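Local coordinates for trwC protein (Escherichia coli, PDB 1OMH), which probably nicks plasmid DNA at the origin of transfer for bacterial conjugation, acting here as the DNA-bound N-terminal relaxase domain of a larger protein, at residues Phe55-Leu59 / Val165-Met169; Leu84-Ala90 / Leu160-Ile166. All coordinates share one frame; numbering follows the deposited sequence.

Contact 1: Phe55-Leu59 / Val165-Met169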
loop_
_atom_site.group_PDB
_atom_site.type_symbol
_atom_site.label_atom_id
_atom_site.label_comp_id
_atom_site.label_asym_id
_atom_site.label_seq_id
_atom_site.Cartn_x
_atom_site.Cartn_y
_atom_site.Cartn_z
ATOM N N PHE B 55 4.652 15.735 -7.958
ATOM C CA PHE B 55 3.802 14.947 -7.074
ATOM C C PHE B 55 3.077 15.792 -6.032
ATOM O O PHE B 55 1.875 15.620 -5.832
ATOM C CB PHE B 55 4.622 13.856 -6.378
ATOM C CG PHE B 55 3.797 12.908 -5.548
ATOM C CD1 PHE B 55 3.985 12.823 -4.172
ATOM C CD2 PHE B 55 2.837 12.094 -6.143
ATOM C CE1 PHE B 55 3.231 11.937 -3.395
ATOM C CE2 PHE B 55 2.076 11.204 -5.375
ATOM C CZ PHE B 55 2.275 11.128 -4.003
ATOM N N ARG B 56 3.791 16.699 -5.365
ATOM C CA ARG B 56 3.167 17.548 -4.346
ATOM C C ARG B 56 2.062 18.434 -4.922
ATOM O O ARG B 56 1.010 18.600 -4.308
ATOM C CB ARG B 56 4.208 18.434 -3.641
ATOM C CG ARG B 56 4.886 17.791 -2.429
ATOM C CD ARG B 56 5.929 18.729 -1.808
ATOM N NE ARG B 56 6.624 18.134 -0.668
ATOM C CZ ARG B 56 6.103 17.987 0.547
ATOM N NH1 ARG B 56 6.822 17.432 1.515
ATOM N NH2 ARG B 56 4.866 18.399 0.801
ATOM N N GLU B 57 2.293 19.010 -6.095
ATOM C CA GLU B 57 1.273 19.863 -6.679
ATOM C C GLU B 57 0.057 19.041 -7.088
ATOM O O GLU B 57 -1.079 19.439 -6.821
ATOM C CB GLU B 57 1.821 20.643 -7.873
ATOM C CG GLU B 57 2.462 19.810 -8.947
ATOM C CD GLU B 57 2.819 20.642 -10.163
ATOM O OE1 GLU B 57 2.044 20.617 -11.148
ATOM O OE2 GLU B 57 3.863 21.332 -10.123
ATOM N N LEU B 58 0.293 17.896 -7.725
ATOM C CA LEU B 58 -0.808 17.033 -8.132
ATOM C C LEU B 58 -1.655 16.711 -6.913
ATOM O O LEU B 58 -2.883 16.703 -6.985
ATOM C CB LEU B 58 -0.286 15.756 -8.773
ATOM C CG LEU B 58 0.278 15.930 -10.181
ATOM C CD1 LEU B 58 0.826 14.613 -10.671
ATOM C CD2 LEU B 58 -0.812 16.439 -11.122
ATOM N N LEU B 59 -1.004 16.460 -5.782
ATOM C CA LEU B 59 -1.737 16.179 -4.554
ATOM C C LEU B 59 -2.604 17.397 -4.246
ATOM O O LEU B 59 -3.715 17.269 -3.738
ATOM C CB LEU B 59 -0.771 15.929 -3.392
ATOM C CG LEU B 59 -0.035 14.585 -3.333
ATOM C CD1 LEU B 59 1.088 14.663 -2.308
ATOM C CD2 LEU B 59 -1.012 13.475 -2.970
ATOM N N VAL B 165 -0.077 5.734 -4.115
ATOM C CA VAL B 165 -0.896 6.916 -3.936
ATOM C C VAL B 165 -1.640 7.299 -5.210
ATOM O O VAL B 165 -1.063 7.867 -6.148
ATOM C CB VAL B 165 -0.050 8.115 -3.458
ATOM C CG1 VAL B 165 -0.951 9.322 -3.214
ATOM C CG2 VAL B 165 0.699 7.741 -2.174
ATOM N N ILE B 166 -2.926 6.968 -5.238
ATOM C CA ILE B 166 -3.766 7.295 -6.377
ATOM C C ILE B 166 -4.232 8.730 -6.163
ATOM O O ILE B 166 -4.986 9.018 -5.232
ATOM C CB ILE B 166 -5.013 6.385 -6.464
ATOM C CG1 ILE B 166 -4.611 4.927 -6.711
ATOM C CG2 ILE B 166 -5.906 6.847 -7.607
ATOM C CD1 ILE B 166 -3.907 4.259 -5.563
ATOM N N LEU B 167 -3.787 9.638 -7.018
ATOM C CA LEU B 167 -4.188 11.026 -6.861
ATOM C C LEU B 167 -5.673 11.183 -7.173
ATOM O O LEU B 167 -6.236 10.426 -7.971
ATOM C CB LEU B 167 -3.320 11.914 -7.749
ATOM C CG LEU B 167 -1.880 11.875 -7.215
ATOM C CD1 LEU B 167 -0.941 11.361 -8.278
ATOM C CD2 LEU B 167 -1.471 13.246 -6.721
ATOM N N ASN B 168 -6.301 12.154 -6.515
ATOM C CA ASN B 168 -7.727 12.419 -6.680
ATOM C C ASN B 168 -8.014 13.105 -8.013
ATOM O O ASN B 168 -8.430 14.263 -8.049
ATOM C CB ASN B 168 -8.209 13.292 -5.517
ATOM C CG ASN B 168 -9.719 13.375 -5.421
ATOM O OD1 ASN B 168 -10.254 14.088 -4.565
ATOM N ND2 ASN B 168 -10.416 12.648 -6.287
HETATM N N MSE B 169 -7.808 12.385 -9.109
HETATM C CA MSE B 169 -8.033 12.961 -10.427
HETATM C C MSE B 169 -8.167 11.911 -11.510
HETATM O O MSE B 169 -7.563 10.843 -11.438
HETATM C CB MSE B 169 -6.870 13.887 -10.793
HETATM C CG MSE B 169 -5.548 13.151 -10.924
HETATM SE SE MSE B 169 -4.077 14.371 -11.247
HETATM C CE MSE B 169 -4.309 15.407 -9.725
HETATM O O HOH W 1 -4.775 14.842 -5.994
#

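Contact 2: Leu84-Ala90 / Leu160-Ile166. With SO4 (sulfate ion), chain C; nucleotides of chain A.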
loop_
_atom_site.group_PDB
_atom_site.type_symbol
_atom_site.label_atom_id
_atom_site.label_comp_id
_atom_site.label_asym_id
_atom_site.label_seq_id
_atom_site.Cartn_x
_atom_site.Cartn_y
_atom_site.Cartn_z
ATOM N N LEU B 84 -5.944 8.669 -2.700
ATOM C CA LEU B 84 -6.303 7.402 -2.090
ATOM C C LEU B 84 -5.036 6.573 -2.034
ATOM O O LEU B 84 -4.433 6.283 -3.067
ATOM C CB LEU B 84 -7.350 6.692 -2.953
ATOM C CG LEU B 84 -7.803 5.308 -2.487
ATOM C CD1 LEU B 84 -8.415 5.415 -1.090
ATOM C CD2 LEU B 84 -8.809 4.738 -3.482
ATOM N N ASP B 85 -4.625 6.209 -0.828
ATOM C CA ASP B 85 -3.426 5.407 -0.660
ATOM C C ASP B 85 -3.772 3.931 -0.543
ATOM O O ASP B 85 -4.540 3.536 0.331
ATOM C CB ASP B 85 -2.663 5.848 0.593
ATOM C CG ASP B 85 -1.368 5.061 0.806
ATOM O OD1 ASP B 85 -0.945 4.317 -0.106
ATOM O OD2 ASP B 85 -0.764 5.198 1.889
ATOM N N LEU B 86 -3.225 3.124 -1.447
ATOM C CA LEU B 86 -3.434 1.686 -1.393
ATOM C C LEU B 86 -2.082 1.126 -0.943
ATOM O O LEU B 86 -1.090 1.201 -1.672
ATOM C CB LEU B 86 -3.828 1.126 -2.767
ATOM C CG LEU B 86 -5.171 1.538 -3.393
ATOM C CD1 LEU B 86 -5.450 0.681 -4.623
ATOM C CD2 LEU B 86 -6.298 1.369 -2.398
ATOM N N THR B 87 -2.047 0.594 0.272
ATOM C CA THR B 87 -0.819 0.043 0.832
ATOM C C THR B 87 -0.778 -1.475 0.706
ATOM O O THR B 87 -1.549 -2.180 1.360
ATOM C CB THR B 87 -0.686 0.419 2.315
ATOM O OG1 THR B 87 -0.643 1.846 2.434
ATOM C CG2 THR B 87 0.576 -0.185 2.918
ATOM N N PHE B 88 0.125 -1.951 -0.148
ATOM C CA PHE B 88 0.324 -3.374 -0.400
ATOM C C PHE B 88 1.480 -3.879 0.463
ATOM O O PHE B 88 2.596 -3.389 0.344
ATOM C CB PHE B 88 0.702 -3.627 -1.867
ATOM C CG PHE B 88 -0.345 -3.223 -2.856
ATOM C CD1 PHE B 88 -0.483 -1.893 -3.248
ATOM C CD2 PHE B 88 -1.194 -4.179 -3.406
ATOM C CE1 PHE B 88 -1.455 -1.520 -4.183
ATOM C CE2 PHE B 88 -2.170 -3.814 -4.340
ATOM C CZ PHE B 88 -2.298 -2.485 -4.727
ATOM N N SER B 89 1.220 -4.874 1.302
ATOM C CA SER B 89 2.259 -5.426 2.163
ATOM C C SER B 89 2.397 -6.927 1.941
ATOM O O SER B 89 1.413 -7.656 1.919
ATOM C CB SER B 89 1.917 -5.150 3.625
ATOM O OG SER B 89 1.781 -3.752 3.834
ATOM N N ALA B 90 3.630 -7.379 1.775
ATOM C CA ALA B 90 3.904 -8.789 1.557
ATOM C C ALA B 90 3.902 -9.571 2.864
ATOM O O ALA B 90 4.035 -8.993 3.950
ATOM C CB ALA B 90 5.250 -8.943 0.876
ATOM N N LEU B 160 8.405 -5.454 3.501
ATOM C CA LEU B 160 8.264 -5.018 2.114
ATOM C C LEU B 160 6.841 -4.554 1.832
ATOM O O LEU B 160 5.900 -5.345 1.873
ATOM C CB LEU B 160 8.638 -6.172 1.176
ATOM C CG LEU B 160 8.597 -5.955 -0.335
ATOM C CD1 LEU B 160 9.543 -4.824 -0.738
ATOM C CD2 LEU B 160 8.999 -7.256 -1.031
ATOM N N HIS B 161 6.684 -3.267 1.552
ATOM C CA HIS B 161 5.370 -2.724 1.263
ATOM C C HIS B 161 5.477 -1.516 0.355
ATOM O O HIS B 161 6.502 -0.823 0.325
ATOM C CB HIS B 161 4.633 -2.339 2.554
ATOM C CG HIS B 161 5.331 -1.300 3.379
ATOM N ND1 HIS B 161 6.507 -1.549 4.055
ATOM C CD2 HIS B 161 5.003 -0.016 3.665
ATOM C CE1 HIS B 161 6.871 -0.469 4.720
ATOM N NE2 HIS B 161 5.974 0.478 4.502
ATOM N N THR B 162 4.411 -1.264 -0.394
ATOM C CA THR B 162 4.385 -0.137 -1.309
ATOM C C THR B 162 3.156 0.708 -1.083
ATOM O O THR B 162 2.042 0.183 -0.952
ATOM C CB THR B 162 4.372 -0.588 -2.787
ATOM O OG1 THR B 162 5.583 -1.284 -3.093
ATOM C CG2 THR B 162 4.249 0.627 -3.714
ATOM N N HIS B 163 3.374 2.015 -1.014
ATOM C CA HIS B 163 2.291 2.968 -0.848
ATOM C C HIS B 163 1.941 3.439 -2.249
ATOM O O HIS B 163 2.693 4.206 -2.843
ATOM C CB HIS B 163 2.746 4.177 -0.026
ATOM C CG HIS B 163 2.856 3.912 1.441
ATOM N ND1 HIS B 163 1.752 3.765 2.256
ATOM C CD2 HIS B 163 3.937 3.772 2.245
ATOM C CE1 HIS B 163 2.149 3.548 3.496
ATOM N NE2 HIS B 163 3.472 3.546 3.516
ATOM N N ALA B 164 0.821 2.958 -2.785
ATOM C CA ALA B 164 0.370 3.355 -4.110
ATOM C C ALA B 164 -0.582 4.525 -3.914
ATOM O O ALA B 164 -1.754 4.336 -3.577
ATOM C CB ALA B 164 -0.358 2.194 -4.800
ATOM N N VAL B 165 -0.077 5.734 -4.115
ATOM C CA VAL B 165 -0.896 6.916 -3.936
ATOM C C VAL B 165 -1.640 7.299 -5.210
ATOM O O VAL B 165 -1.063 7.867 -6.148
ATOM C CB VAL B 165 -0.050 8.115 -3.458
ATOM C CG1 VAL B 165 -0.951 9.322 -3.214
ATOM C CG2 VAL B 165 0.699 7.741 -2.174
ATOM N N ILE B 166 -2.926 6.968 -5.238
ATOM C CA ILE B 166 -3.766 7.295 -6.377
ATOM C C ILE B 166 -4.232 8.730 -6.163
ATOM O O ILE B 166 -4.986 9.018 -5.232
ATOM C CB ILE B 166 -5.013 6.385 -6.464
ATOM C CG1 ILE B 166 -4.611 4.927 -6.711
ATOM C CG2 ILE B 166 -5.906 6.847 -7.607
ATOM C CD1 ILE B 166 -3.907 4.259 -5.563
HETATM S S SO4 C . 5.416 3.424 6.830
HETATM O O1 SO4 C . 6.484 4.138 6.105
HETATM O O2 SO4 C . 6.007 2.427 7.745
HETATM O O3 SO4 C . 4.547 2.734 5.858
HETATM O O4 SO4 C . 4.624 4.397 7.607
ATOM P P DT A 23 0.551 -12.346 10.170
ATOM O OP1 DT A 23 1.385 -13.322 9.426
ATOM O OP2 DT A 23 0.022 -12.702 11.507
ATOM O "O5'" DT A 23 1.318 -10.943 10.247
ATOM C "C5'" DT A 23 2.665 -10.829 10.786
ATOM C "C4'" DT A 23 3.463 -9.835 9.966
ATOM O "O4'" DT A 23 3.291 -10.187 8.587
ATOM C "C3'" DT A 23 3.133 -8.335 10.094
ATOM O "O3'" DT A 23 4.403 -7.752 10.429
ATOM C "C2'" DT A 23 3.249 -7.817 8.670
ATOM C "C1'" DT A 23 3.217 -9.044 7.779
ATOM N N1 DT A 23 2.160 -9.254 6.773
ATOM C C2 DT A 23 1.892 -8.267 5.858
ATOM O O2 DT A 23 2.375 -7.150 5.924
ATOM N N3 DT A 23 1.037 -8.642 4.850
ATOM C C4 DT A 23 0.422 -9.872 4.691
ATOM O O4 DT A 23 -0.290 -10.075 3.709
ATOM C C5 DT A 23 0.695 -10.837 5.736
ATOM C C7 DT A 23 0.057 -12.189 5.678
ATOM C C6 DT A 23 1.523 -10.476 6.716
#

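Contact 1: Phe55-Leu59 / Val165-Met169
L167 sets one methyl, CD2, against the helix backbone where L58 joins L59, and the rest of the contact gathers round it. The methyl touches the backbone N of L59 and lies 3.5 Å from CB of L58, closer than carbons usually pack. It is also 3.8 Å from CD2 of L59, whose side chain L167 crosses at about a right angle. Its other methyl, CD1, lies 4.2 Å from CE2 of F55. A branched leucine suits the place because its two methyls serve different parts of the helix. F55 meets V165 through the rim of its ring: CZ sits 3.8 Å from V165 CG1, which lies near the ring plane. The first torsion of F55 (chi1 -174°) swings the ring end toward the strand, while CG of L59 lies over one face, toward the rim. At the far end, CG of the selenomethionine M169 lies between its backbone N and carbonyl carbon (chi1 64°), which carries SE to 3.9 Å from L58 CD2. The bend at chi3 then turns the terminal methyl CE toward L58 O and CD2; an unbranched chain can lie across the leucine in this way.

A water bridges the two backbones, 2.8 Å from L58 O and accepting from the backbone N of N168 at 3.1 Å. N168 is the centre of an inverse gamma turn, by which the chain leaves the strand.

Helix 52-60 thus packs against the end of strand 158-167, their local axes 9.7 Å apart and inclined at 56°. F148 of strand 145-152 meets the F55 ring edge-to-face, and helix 12-17 and I82 of strand 81-89 pack against L59.

Contact 2: Leu84-Ala90 / Leu160-Ile166
H163 and D85 join the two strands through their side chains: ND1 of the imidazole donates to OD2 of the carboxylate at 2.9 Å. The bond is bent, 139° at the hydrogen; it uses the syn lone pair of OD2, and the oxygen is tilted from the ring plane. With its CG opposite the backbone N (chi1 -179°), D85 reaches beyond its bridge partner V165 to the histidine. T87 lies alongside H163, OG1 on the ND1 side.

The backbones pair antiparallel, with hydrogen-bonded pairs L84-I166, L86-A164 and F88-T162. The face that carries these residues is closely packed and mostly apolar, T162 excepted, whose OG1 bonds to H110. CD1 of I166 fits against CG of L86 at 3.7 Å, and the small A164 lets the F88 ring approach edge-on, CE1 lying 3.9 Å from its CB. Helix 104-122 packs on F88.

The opposite face is largely polar and, though buried, holds a ligand. H161 and H163 both donate through NE2 to O3 of one sulfate ion, at 3.0 and 2.7 Å, and R154 binds the same ion. ND1 of H161 bonds to the carbonyl O of Q159, which fixes the ring's rotation, and Y18 stacks on H163. At the strand end, backbone S89 O accepts a weak hydrogen bond from N3 of DT23 of chain A.

H150, H161 and H163 hold zinc or copper in other structures of this protein, a three-histidine site characteristic of relaxases. In this metal-free model the sulfate engages two of them; D85, in the second shell, orients H163 and probably strengthens its NE2 as a metal ligand.

How the contacts relate
Strand 158-167 serves both contacts. V165 and I166 fall within each, but V165 takes part in both while I166 works in contact 2 alone. Contact 2 lies at the centre of the chain and pairs this strand with 81-89 inside the five-stranded sheet; contact 1, about 14 Å away between centres, is also buried but uses the strand's C-terminal end to seat helix 52-60. Their chemistry follows from this. The strand pair is held by regular backbone hydrogen bonds and carries histidines of the metal site on one face, whereas the helix contact relies on interlocking aliphatic and aromatic groups with a single bridging water. V165 points to the same face as the histidines, so that face changes from metal-site chemistry to apolar helix packing along one strand.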